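Long-range contacts in Exo beta-1,2-glucooligosaccharide sophorohydrolase (non-reducing end) (Parabacteroides distasonis ATCC 8503, PDB 5Z06), which hydrolyses linear beta-1,2-glucan and beta-1,2-glucooligosaccharides of four or more units, releasing sophorose from the non-reducing end as an exo-acting glycoside hydrolase of family GH144: residues Y72-R76 / P661-G665; Q575-Y581 / D607-M611; S591-W595 / N653-W658. All coordinates share one frame. Residues are numbered along the deposited sequence.

Interaction 1: Y72-R76 / P661-G665; sequences YCPVR and PLFMG
Segment 72-76 is extended but no regular strand; 661-665 is extended from L662 to M664, with P661 (-82/7) bent before it. The CA 73 to 76 and CA 661 to 664 directions are 12° apart. No backbone hydrogen bonds join them: the nearest CA pair, V75 and P661, is separated by 7.3 Å, and side chains fill the gap. C73 and V75 (both chi1 t) lean on the P661 ring, with C73 SG 3.9 Å and V75 CG2 3.8 Å from P661 CG. V75 CG1 also meets L662 CD2 (p, p rotamer) at 4.0 Å. R76 then stretches along the partner segment (chi1 and chi2 t, chi3 m), its CB 4.1 Å from L662 CD2 and its NE 3.4 Å from M664 CE, the methyl covering one guanidinium face. Salt bridges to D592 and E312 meet the charge. The apolar packing joins the loop after strand 65-71 to P661 and L662, just ahead of strand 663-664, which pairs with strand 313-314 and leads into helix 665-680.

Interaction 2: Q575-Y581 / D607-M611; sequences QGGYVGY and DNGTM
The most unusual feature is a very short hydrogen bond, Y581 OH to D607 OD1 at 2.5 Å; beside it G609 touches both tyrosines, its CA over the Y578 ring and 3.0 Å from Y581 OH. Segment 575-581 is irregular and ends in a type II beta turn from Y578 to Y581, with G580 at positive phi (82/-11). Segment 607-611 passes through G609 at 97/-3, where a side chain would jam against the preceding carbonyl O, before entering a weakly bonded strand at about 610-611. The nearest CA pair is Y578 and G609, 4.9 Å apart. Y578 (chi1 m) makes a CH-pi contact with G609 CA, 3.8 Å from the ring centroid, while Y578 OH reaches to 3.0 Å from D607 O. Y581 (chi1 -81°) receives M611 CE (t, p, p rotamer) over one face, 3.8 Å from its centroid. D607 is t, and its OD1 also accepts a weak bond from G609 N (3.3 Å); D607 OD2 and Q575 NE2 are both hydrogen-bonded to Y570 OH. Three waters fill the seams: one joins Q575 NE2 (2.9 Å), Y578 OH (2.9 Å) and D607 O (2.7 Å); a second links G576 N (2.9 Å) to D607 OD2 (3.0 Å); a third lies between V579 O (2.9 Å) and G609 O (2.8 Å). N608 OD1 accepts from T610 N (3.2 Å) and T610 OG1 (2.6 Å), so an Asx turn leads into the edge strand of the antiparallel sheet 610-611, 652-653, 658-659.

Interaction 3: S591-W595 / N653-W658; sequences SDFAW and NLTVNW
A beta hairpin with a G1 beta bulge presents W658 to the loop leaving strand 590-592, and F593 and W658 bury most of the surface here. Within the hairpin N653 and W658 pair through both backbone bonds, N653 N to W658 O at 2.7 Å and W658 N to N653 O at 2.9 Å; N657, at 61/60, completes the bulge opposite N653. An Asx motif braces the bend, N653 OD1 accepting from V656 N at 3.0 Å. The two segments approach most closely in CA terms at A594 and W658, 7.6 Å apart, and no hydrogen bond joins them. F593 (chi1 t, chi2 36°) points its ring edge at the face of W658 (chi1 t, chi2 88°): a T-shaped stack, the centroids of the F593 ring and the six-membered ring of W658 4.9 Å apart and the planes at 80°. A594 CB lies over the same indole face as F593 CD1, with A594 CA 3.8 Å from W658 NE1; that nitrogen is hydrogen-bonded to Y22, and F21 adds another edge-to-face pair with W658. F593 CZ also reaches V656 CG2 at 3.9 Å. The same CZ lies 3.4 Å from N653 ND2, whose hydrogen-bond partners are N608 O and T610 OG1.

In the fold
The 591-595/653-658 contact lies between the other two, its centre 11 Å from interaction 1 and 10 Å from interaction 2, which are 21 Å apart and do not touch. Toward interaction 1, R76 NH2 forms a salt bridge with D592 OD1 at 2.7 Å, and P74 CD packs on W595 CZ3 at 3.4 Å. Toward interaction 2, V579 N meets T655 OG1 (2.7 Å) and N608 O meets N653 ND2 (2.8 Å), both probable hydrogen bonds. Bound glycerol, probably from the crystallisation liquor, is found about 3 Å from the R76 side chain, and elsewhere glycerol lies about 4 Å from the side chains of N608 and of W658 (nearest atoms). The calcium ion is remote, about 14 Å from the C73 side chain.

Interaction 1: Y72-R76 / P661-G665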
# COMPACT_ATOMS: atom_id res chain seq x y z
N TYR A 72 -5.26 17.90 -0.24
CA TYR A 72 -5.80 16.61 0.18
C TYR A 72 -5.00 15.54 -0.56
O TYR A 72 -4.81 15.66 -1.75
CB TYR A 72 -7.29 16.45 -0.17
CG TYR A 72 -7.77 15.04 0.08
CD1 TYR A 72 -7.95 14.57 1.37
CD2 TYR A 72 -8.02 14.18 -0.98
CE1 TYR A 72 -8.38 13.29 1.61
CE2 TYR A 72 -8.45 12.88 -0.75
CZ TYR A 72 -8.62 12.43 0.54
OH TYR A 72 -9.03 11.13 0.75
N CYS A 73 -4.56 14.54 0.18
CA CYS A 73 -3.73 13.44 -0.36
C CYS A 73 -4.66 12.29 -0.69
O CYS A 73 -5.17 11.67 0.23
CB CYS A 73 -2.68 12.99 0.69
SG CYS A 73 -1.86 11.40 0.34
N PRO A 74 -4.98 12.06 -1.98
CA PRO A 74 -5.88 10.94 -2.27
C PRO A 74 -5.26 9.61 -1.91
O PRO A 74 -4.06 9.42 -2.06
CB PRO A 74 -6.10 11.03 -3.78
CG PRO A 74 -4.94 11.83 -4.27
CD PRO A 74 -4.71 12.84 -3.18
N VAL A 75 -6.08 8.73 -1.38
CA VAL A 75 -5.59 7.43 -0.97
C VAL A 75 -6.57 6.43 -1.53
O VAL A 75 -7.80 6.57 -1.34
CB VAL A 75 -5.50 7.32 0.55
CG1 VAL A 75 -4.99 5.95 0.95
CG2 VAL A 75 -4.61 8.41 1.13
N ARG A 76 -6.03 5.42 -2.21
CA ARG A 76 -6.82 4.35 -2.80
C ARG A 76 -7.87 3.87 -1.79
O ARG A 76 -7.55 3.60 -0.62
CB ARG A 76 -5.91 3.20 -3.21
CG ARG A 76 -6.61 1.96 -3.73
CD ARG A 76 -5.59 0.88 -4.02
NE ARG A 76 -4.75 1.28 -5.13
CZ ARG A 76 -4.88 0.90 -6.40
NH1 ARG A 76 -5.81 0.03 -6.80
NH2 ARG A 76 -4.03 1.39 -7.29
N PRO A 661 1.22 6.81 1.77
CA PRO A 661 0.44 6.76 3.02
C PRO A 661 -0.18 5.40 3.31
O PRO A 661 -0.92 5.29 4.26
CB PRO A 661 -0.65 7.80 2.78
CG PRO A 661 -0.84 7.81 1.29
CD PRO A 661 0.44 7.35 0.65
N LEU A 662 0.12 4.37 2.52
CA LEU A 662 -0.59 3.10 2.63
C LEU A 662 0.34 1.91 2.63
O LEU A 662 1.52 1.99 2.24
CB LEU A 662 -1.66 2.96 1.52
CG LEU A 662 -1.31 3.18 0.05
CD1 LEU A 662 -0.47 2.05 -0.53
CD2 LEU A 662 -2.58 3.26 -0.76
N PHE A 663 -0.24 0.80 3.05
CA PHE A 663 0.29 -0.51 2.80
C PHE A 663 -0.65 -1.17 1.82
O PHE A 663 -1.89 -1.08 1.95
CB PHE A 663 0.33 -1.30 4.09
CG PHE A 663 1.16 -0.64 5.12
CD1 PHE A 663 2.53 -0.81 5.13
CD2 PHE A 663 0.57 0.20 6.06
CE1 PHE A 663 3.30 -0.16 6.07
CE2 PHE A 663 1.33 0.82 7.01
CZ PHE A 663 2.70 0.65 7.02
N MET A 664 -0.08 -1.89 0.89
CA MET A 664 -0.83 -2.41 -0.24
C MET A 664 -0.89 -3.92 -0.10
O MET A 664 0.13 -4.55 0.11
CB MET A 664 -0.12 -2.01 -1.52
CG MET A 664 -0.95 -2.14 -2.76
SD MET A 664 -2.20 -0.86 -2.89
CE MET A 664 -3.04 -1.57 -4.31
N GLY A 665 -2.09 -4.48 -0.22
CA GLY A 665 -2.31 -5.94 -0.15
C GLY A 665 -1.47 -6.70 -1.14
O GLY A 665 -0.94 -7.78 -0.82

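Interaction 2: Q575-Y581 / D607-M611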
# COMPACT_ATOMS: atom_id res chain seq x y z
N GLN A 575 20.24 6.43 -14.32
CA GLN A 575 20.20 7.40 -15.40
C GLN A 575 19.42 8.66 -15.00
O GLN A 575 19.78 9.76 -15.38
CB GLN A 575 19.58 6.76 -16.65
CG GLN A 575 18.12 6.32 -16.52
CD GLN A 575 17.13 7.46 -16.68
OE1 GLN A 575 17.43 8.47 -17.30
NE2 GLN A 575 15.93 7.31 -16.09
N GLY A 576 18.33 8.49 -14.25
CA GLY A 576 17.48 9.59 -13.86
C GLY A 576 18.03 10.52 -12.78
O GLY A 576 17.42 11.52 -12.48
N GLY A 577 19.16 10.17 -12.18
CA GLY A 577 19.72 10.89 -11.04
C GLY A 577 18.78 10.91 -9.84
O GLY A 577 18.86 11.80 -9.05
N TYR A 578 17.90 9.92 -9.70
CA TYR A 578 16.94 9.95 -8.61
C TYR A 578 17.64 9.71 -7.32
O TYR A 578 18.57 8.93 -7.26
CB TYR A 578 15.79 8.97 -8.83
CG TYR A 578 15.03 9.36 -10.09
CD1 TYR A 578 14.46 10.64 -10.21
CD2 TYR A 578 14.91 8.48 -11.16
CE1 TYR A 578 13.80 11.03 -11.38
CE2 TYR A 578 14.25 8.87 -12.32
CZ TYR A 578 13.71 10.14 -12.41
OH TYR A 578 13.08 10.53 -13.56
N VAL A 579 17.23 10.44 -6.30
CA VAL A 579 17.92 10.40 -5.03
C VAL A 579 17.78 9.02 -4.39
O VAL A 579 16.69 8.45 -4.38
CB VAL A 579 17.37 11.46 -4.07
CG1 VAL A 579 18.02 11.35 -2.67
CG2 VAL A 579 17.64 12.85 -4.67
N GLY A 580 18.89 8.52 -3.85
CA GLY A 580 18.92 7.27 -3.10
C GLY A 580 18.98 5.96 -3.88
O GLY A 580 19.17 4.91 -3.27
N TYR A 581 18.78 6.00 -5.20
CA TYR A 581 18.87 4.79 -6.03
C TYR A 581 20.29 4.23 -6.00
O TYR A 581 21.26 4.97 -6.06
CB TYR A 581 18.58 5.10 -7.47
CG TYR A 581 17.13 5.21 -7.84
CD1 TYR A 581 16.16 5.61 -6.93
CD2 TYR A 581 16.74 4.94 -9.16
CE1 TYR A 581 14.84 5.70 -7.30
CE2 TYR A 581 15.43 5.05 -9.55
CZ TYR A 581 14.48 5.42 -8.63
OH TYR A 581 13.21 5.53 -9.02
N ASP A 607 10.24 5.59 -14.82
CA ASP A 607 10.97 5.85 -13.57
C ASP A 607 10.91 7.33 -13.27
O ASP A 607 11.27 8.15 -14.11
CB ASP A 607 12.41 5.40 -13.74
CG ASP A 607 13.21 5.52 -12.49
OD1 ASP A 607 12.62 5.55 -11.40
OD2 ASP A 607 14.45 5.58 -12.59
N ASN A 608 10.47 7.67 -12.07
CA ASN A 608 10.38 9.06 -11.64
C ASN A 608 10.92 9.23 -10.22
O ASN A 608 10.62 10.21 -9.55
CB ASN A 608 8.94 9.55 -11.74
CG ASN A 608 8.00 8.71 -10.90
OD1 ASN A 608 8.43 7.91 -10.07
ND2 ASN A 608 6.72 8.89 -11.12
N GLY A 609 11.73 8.29 -9.77
CA GLY A 609 12.33 8.34 -8.43
C GLY A 609 11.60 7.54 -7.37
O GLY A 609 12.05 7.44 -6.23
N THR A 610 10.49 6.94 -7.78
CA THR A 610 9.64 6.22 -6.86
C THR A 610 10.05 4.78 -6.81
O THR A 610 10.03 4.09 -7.83
CB THR A 610 8.21 6.26 -7.33
OG1 THR A 610 7.85 7.62 -7.51
CG2 THR A 610 7.29 5.59 -6.30
N MET A 611 10.35 4.32 -5.60
CA MET A 611 10.79 2.97 -5.35
C MET A 611 9.81 2.30 -4.40
O MET A 611 9.55 2.80 -3.31
CB MET A 611 12.18 3.01 -4.73
CG MET A 611 12.86 1.64 -4.66
SD MET A 611 13.09 0.89 -6.28
CE MET A 611 14.25 2.05 -6.99
O HOH W 1 13.39 8.59 -15.66
O HOH W 2 17.35 6.34 -12.61
O HOH W 3 14.15 9.14 -5.58

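Interaction 3: S591-W595 / N653-W658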
# COMPACT_ATOMS: atom_id res chain seq x y z
N SER A 591 3.25 0.70 -8.17
CA SER A 591 2.65 1.12 -6.93
C SER A 591 1.81 2.34 -7.17
O SER A 591 1.94 3.01 -8.21
CB SER A 591 3.74 1.44 -5.89
OG SER A 591 4.32 2.71 -6.10
N ASP A 592 0.99 2.67 -6.18
CA ASP A 592 0.46 4.03 -6.14
C ASP A 592 1.59 5.03 -5.88
O ASP A 592 2.52 4.75 -5.15
CB ASP A 592 -0.66 4.16 -5.10
CG ASP A 592 -1.95 3.52 -5.57
OD1 ASP A 592 -2.03 3.10 -6.76
OD2 ASP A 592 -2.90 3.43 -4.76
N PHE A 593 1.52 6.17 -6.55
CA PHE A 593 2.40 7.28 -6.28
C PHE A 593 1.50 8.41 -5.75
O PHE A 593 0.48 8.13 -5.15
CB PHE A 593 3.21 7.60 -7.55
CG PHE A 593 4.28 8.68 -7.38
CD1 PHE A 593 5.02 8.80 -6.20
CD2 PHE A 593 4.51 9.58 -8.43
CE1 PHE A 593 5.98 9.79 -6.07
CE2 PHE A 593 5.45 10.59 -8.30
CZ PHE A 593 6.20 10.68 -7.13
N ALA A 594 1.86 9.66 -6.01
CA ALA A 594 1.30 10.80 -5.31
C ALA A 594 -0.17 11.03 -5.67
O ALA A 594 -0.97 11.33 -4.82
CB ALA A 594 2.11 12.03 -5.67
N TRP A 595 -0.46 10.90 -6.95
CA TRP A 595 -1.78 11.17 -7.51
C TRP A 595 -2.40 10.04 -8.32
O TRP A 595 -3.57 10.11 -8.65
CB TRP A 595 -1.67 12.38 -8.43
CG TRP A 595 -1.10 13.55 -7.70
CD1 TRP A 595 0.16 14.04 -7.80
CD2 TRP A 595 -1.77 14.34 -6.73
NE1 TRP A 595 0.31 15.11 -6.96
CE2 TRP A 595 -0.86 15.32 -6.29
CE3 TRP A 595 -3.07 14.33 -6.20
CZ2 TRP A 595 -1.19 16.27 -5.32
CZ3 TRP A 595 -3.40 15.28 -5.23
CH2 TRP A 595 -2.46 16.24 -4.81
N ASN A 653 9.68 8.18 -2.60
CA ASN A 653 10.39 8.93 -3.60
C ASN A 653 11.20 9.96 -2.86
O ASN A 653 10.66 10.97 -2.40
CB ASN A 653 9.41 9.57 -4.56
CG ASN A 653 10.11 10.19 -5.76
OD1 ASN A 653 11.15 10.82 -5.62
ND2 ASN A 653 9.54 9.99 -6.93
N LEU A 654 12.50 9.68 -2.71
CA LEU A 654 13.39 10.64 -2.05
C LEU A 654 13.58 11.89 -2.90
O LEU A 654 13.84 12.96 -2.37
CB LEU A 654 14.73 10.03 -1.69
CG LEU A 654 14.63 8.92 -0.64
CD1 LEU A 654 15.99 8.27 -0.47
CD2 LEU A 654 14.11 9.47 0.68
N THR A 655 13.39 11.78 -4.21
CA THR A 655 13.65 12.91 -5.10
C THR A 655 12.65 14.01 -4.86
O THR A 655 13.04 15.17 -4.80
CB THR A 655 13.69 12.45 -6.56
OG1 THR A 655 14.71 11.46 -6.68
CG2 THR A 655 14.01 13.62 -7.52
N VAL A 656 11.38 13.65 -4.69
CA VAL A 656 10.34 14.61 -4.40
C VAL A 656 9.91 14.63 -2.93
O VAL A 656 8.98 15.36 -2.56
CB VAL A 656 9.10 14.39 -5.31
CG1 VAL A 656 9.52 14.33 -6.76
CG2 VAL A 656 8.34 13.13 -4.94
N ASN A 657 10.58 13.83 -2.11
CA ASN A 657 10.33 13.76 -0.66
C ASN A 657 8.89 13.33 -0.33
O ASN A 657 8.12 14.03 0.33
CB ASN A 657 10.68 15.07 0.05
CG ASN A 657 10.83 14.86 1.53
OD1 ASN A 657 11.37 13.87 1.93
ND2 ASN A 657 10.29 15.75 2.34
N TRP A 658 8.58 12.13 -0.81
CA TRP A 658 7.28 11.51 -0.70
C TRP A 658 7.44 10.07 -0.20
O TRP A 658 8.37 9.37 -0.56
CB TRP A 658 6.62 11.53 -2.07
CG TRP A 658 5.29 10.86 -2.11
CD1 TRP A 658 4.08 11.43 -1.85
CD2 TRP A 658 5.05 9.49 -2.39
NE1 TRP A 658 3.09 10.49 -1.98
CE2 TRP A 658 3.66 9.29 -2.31
CE3 TRP A 658 5.87 8.41 -2.71
CZ2 TRP A 658 3.07 8.07 -2.54
CZ3 TRP A 658 5.30 7.20 -2.94
CH2 TRP A 658 3.90 7.03 -2.86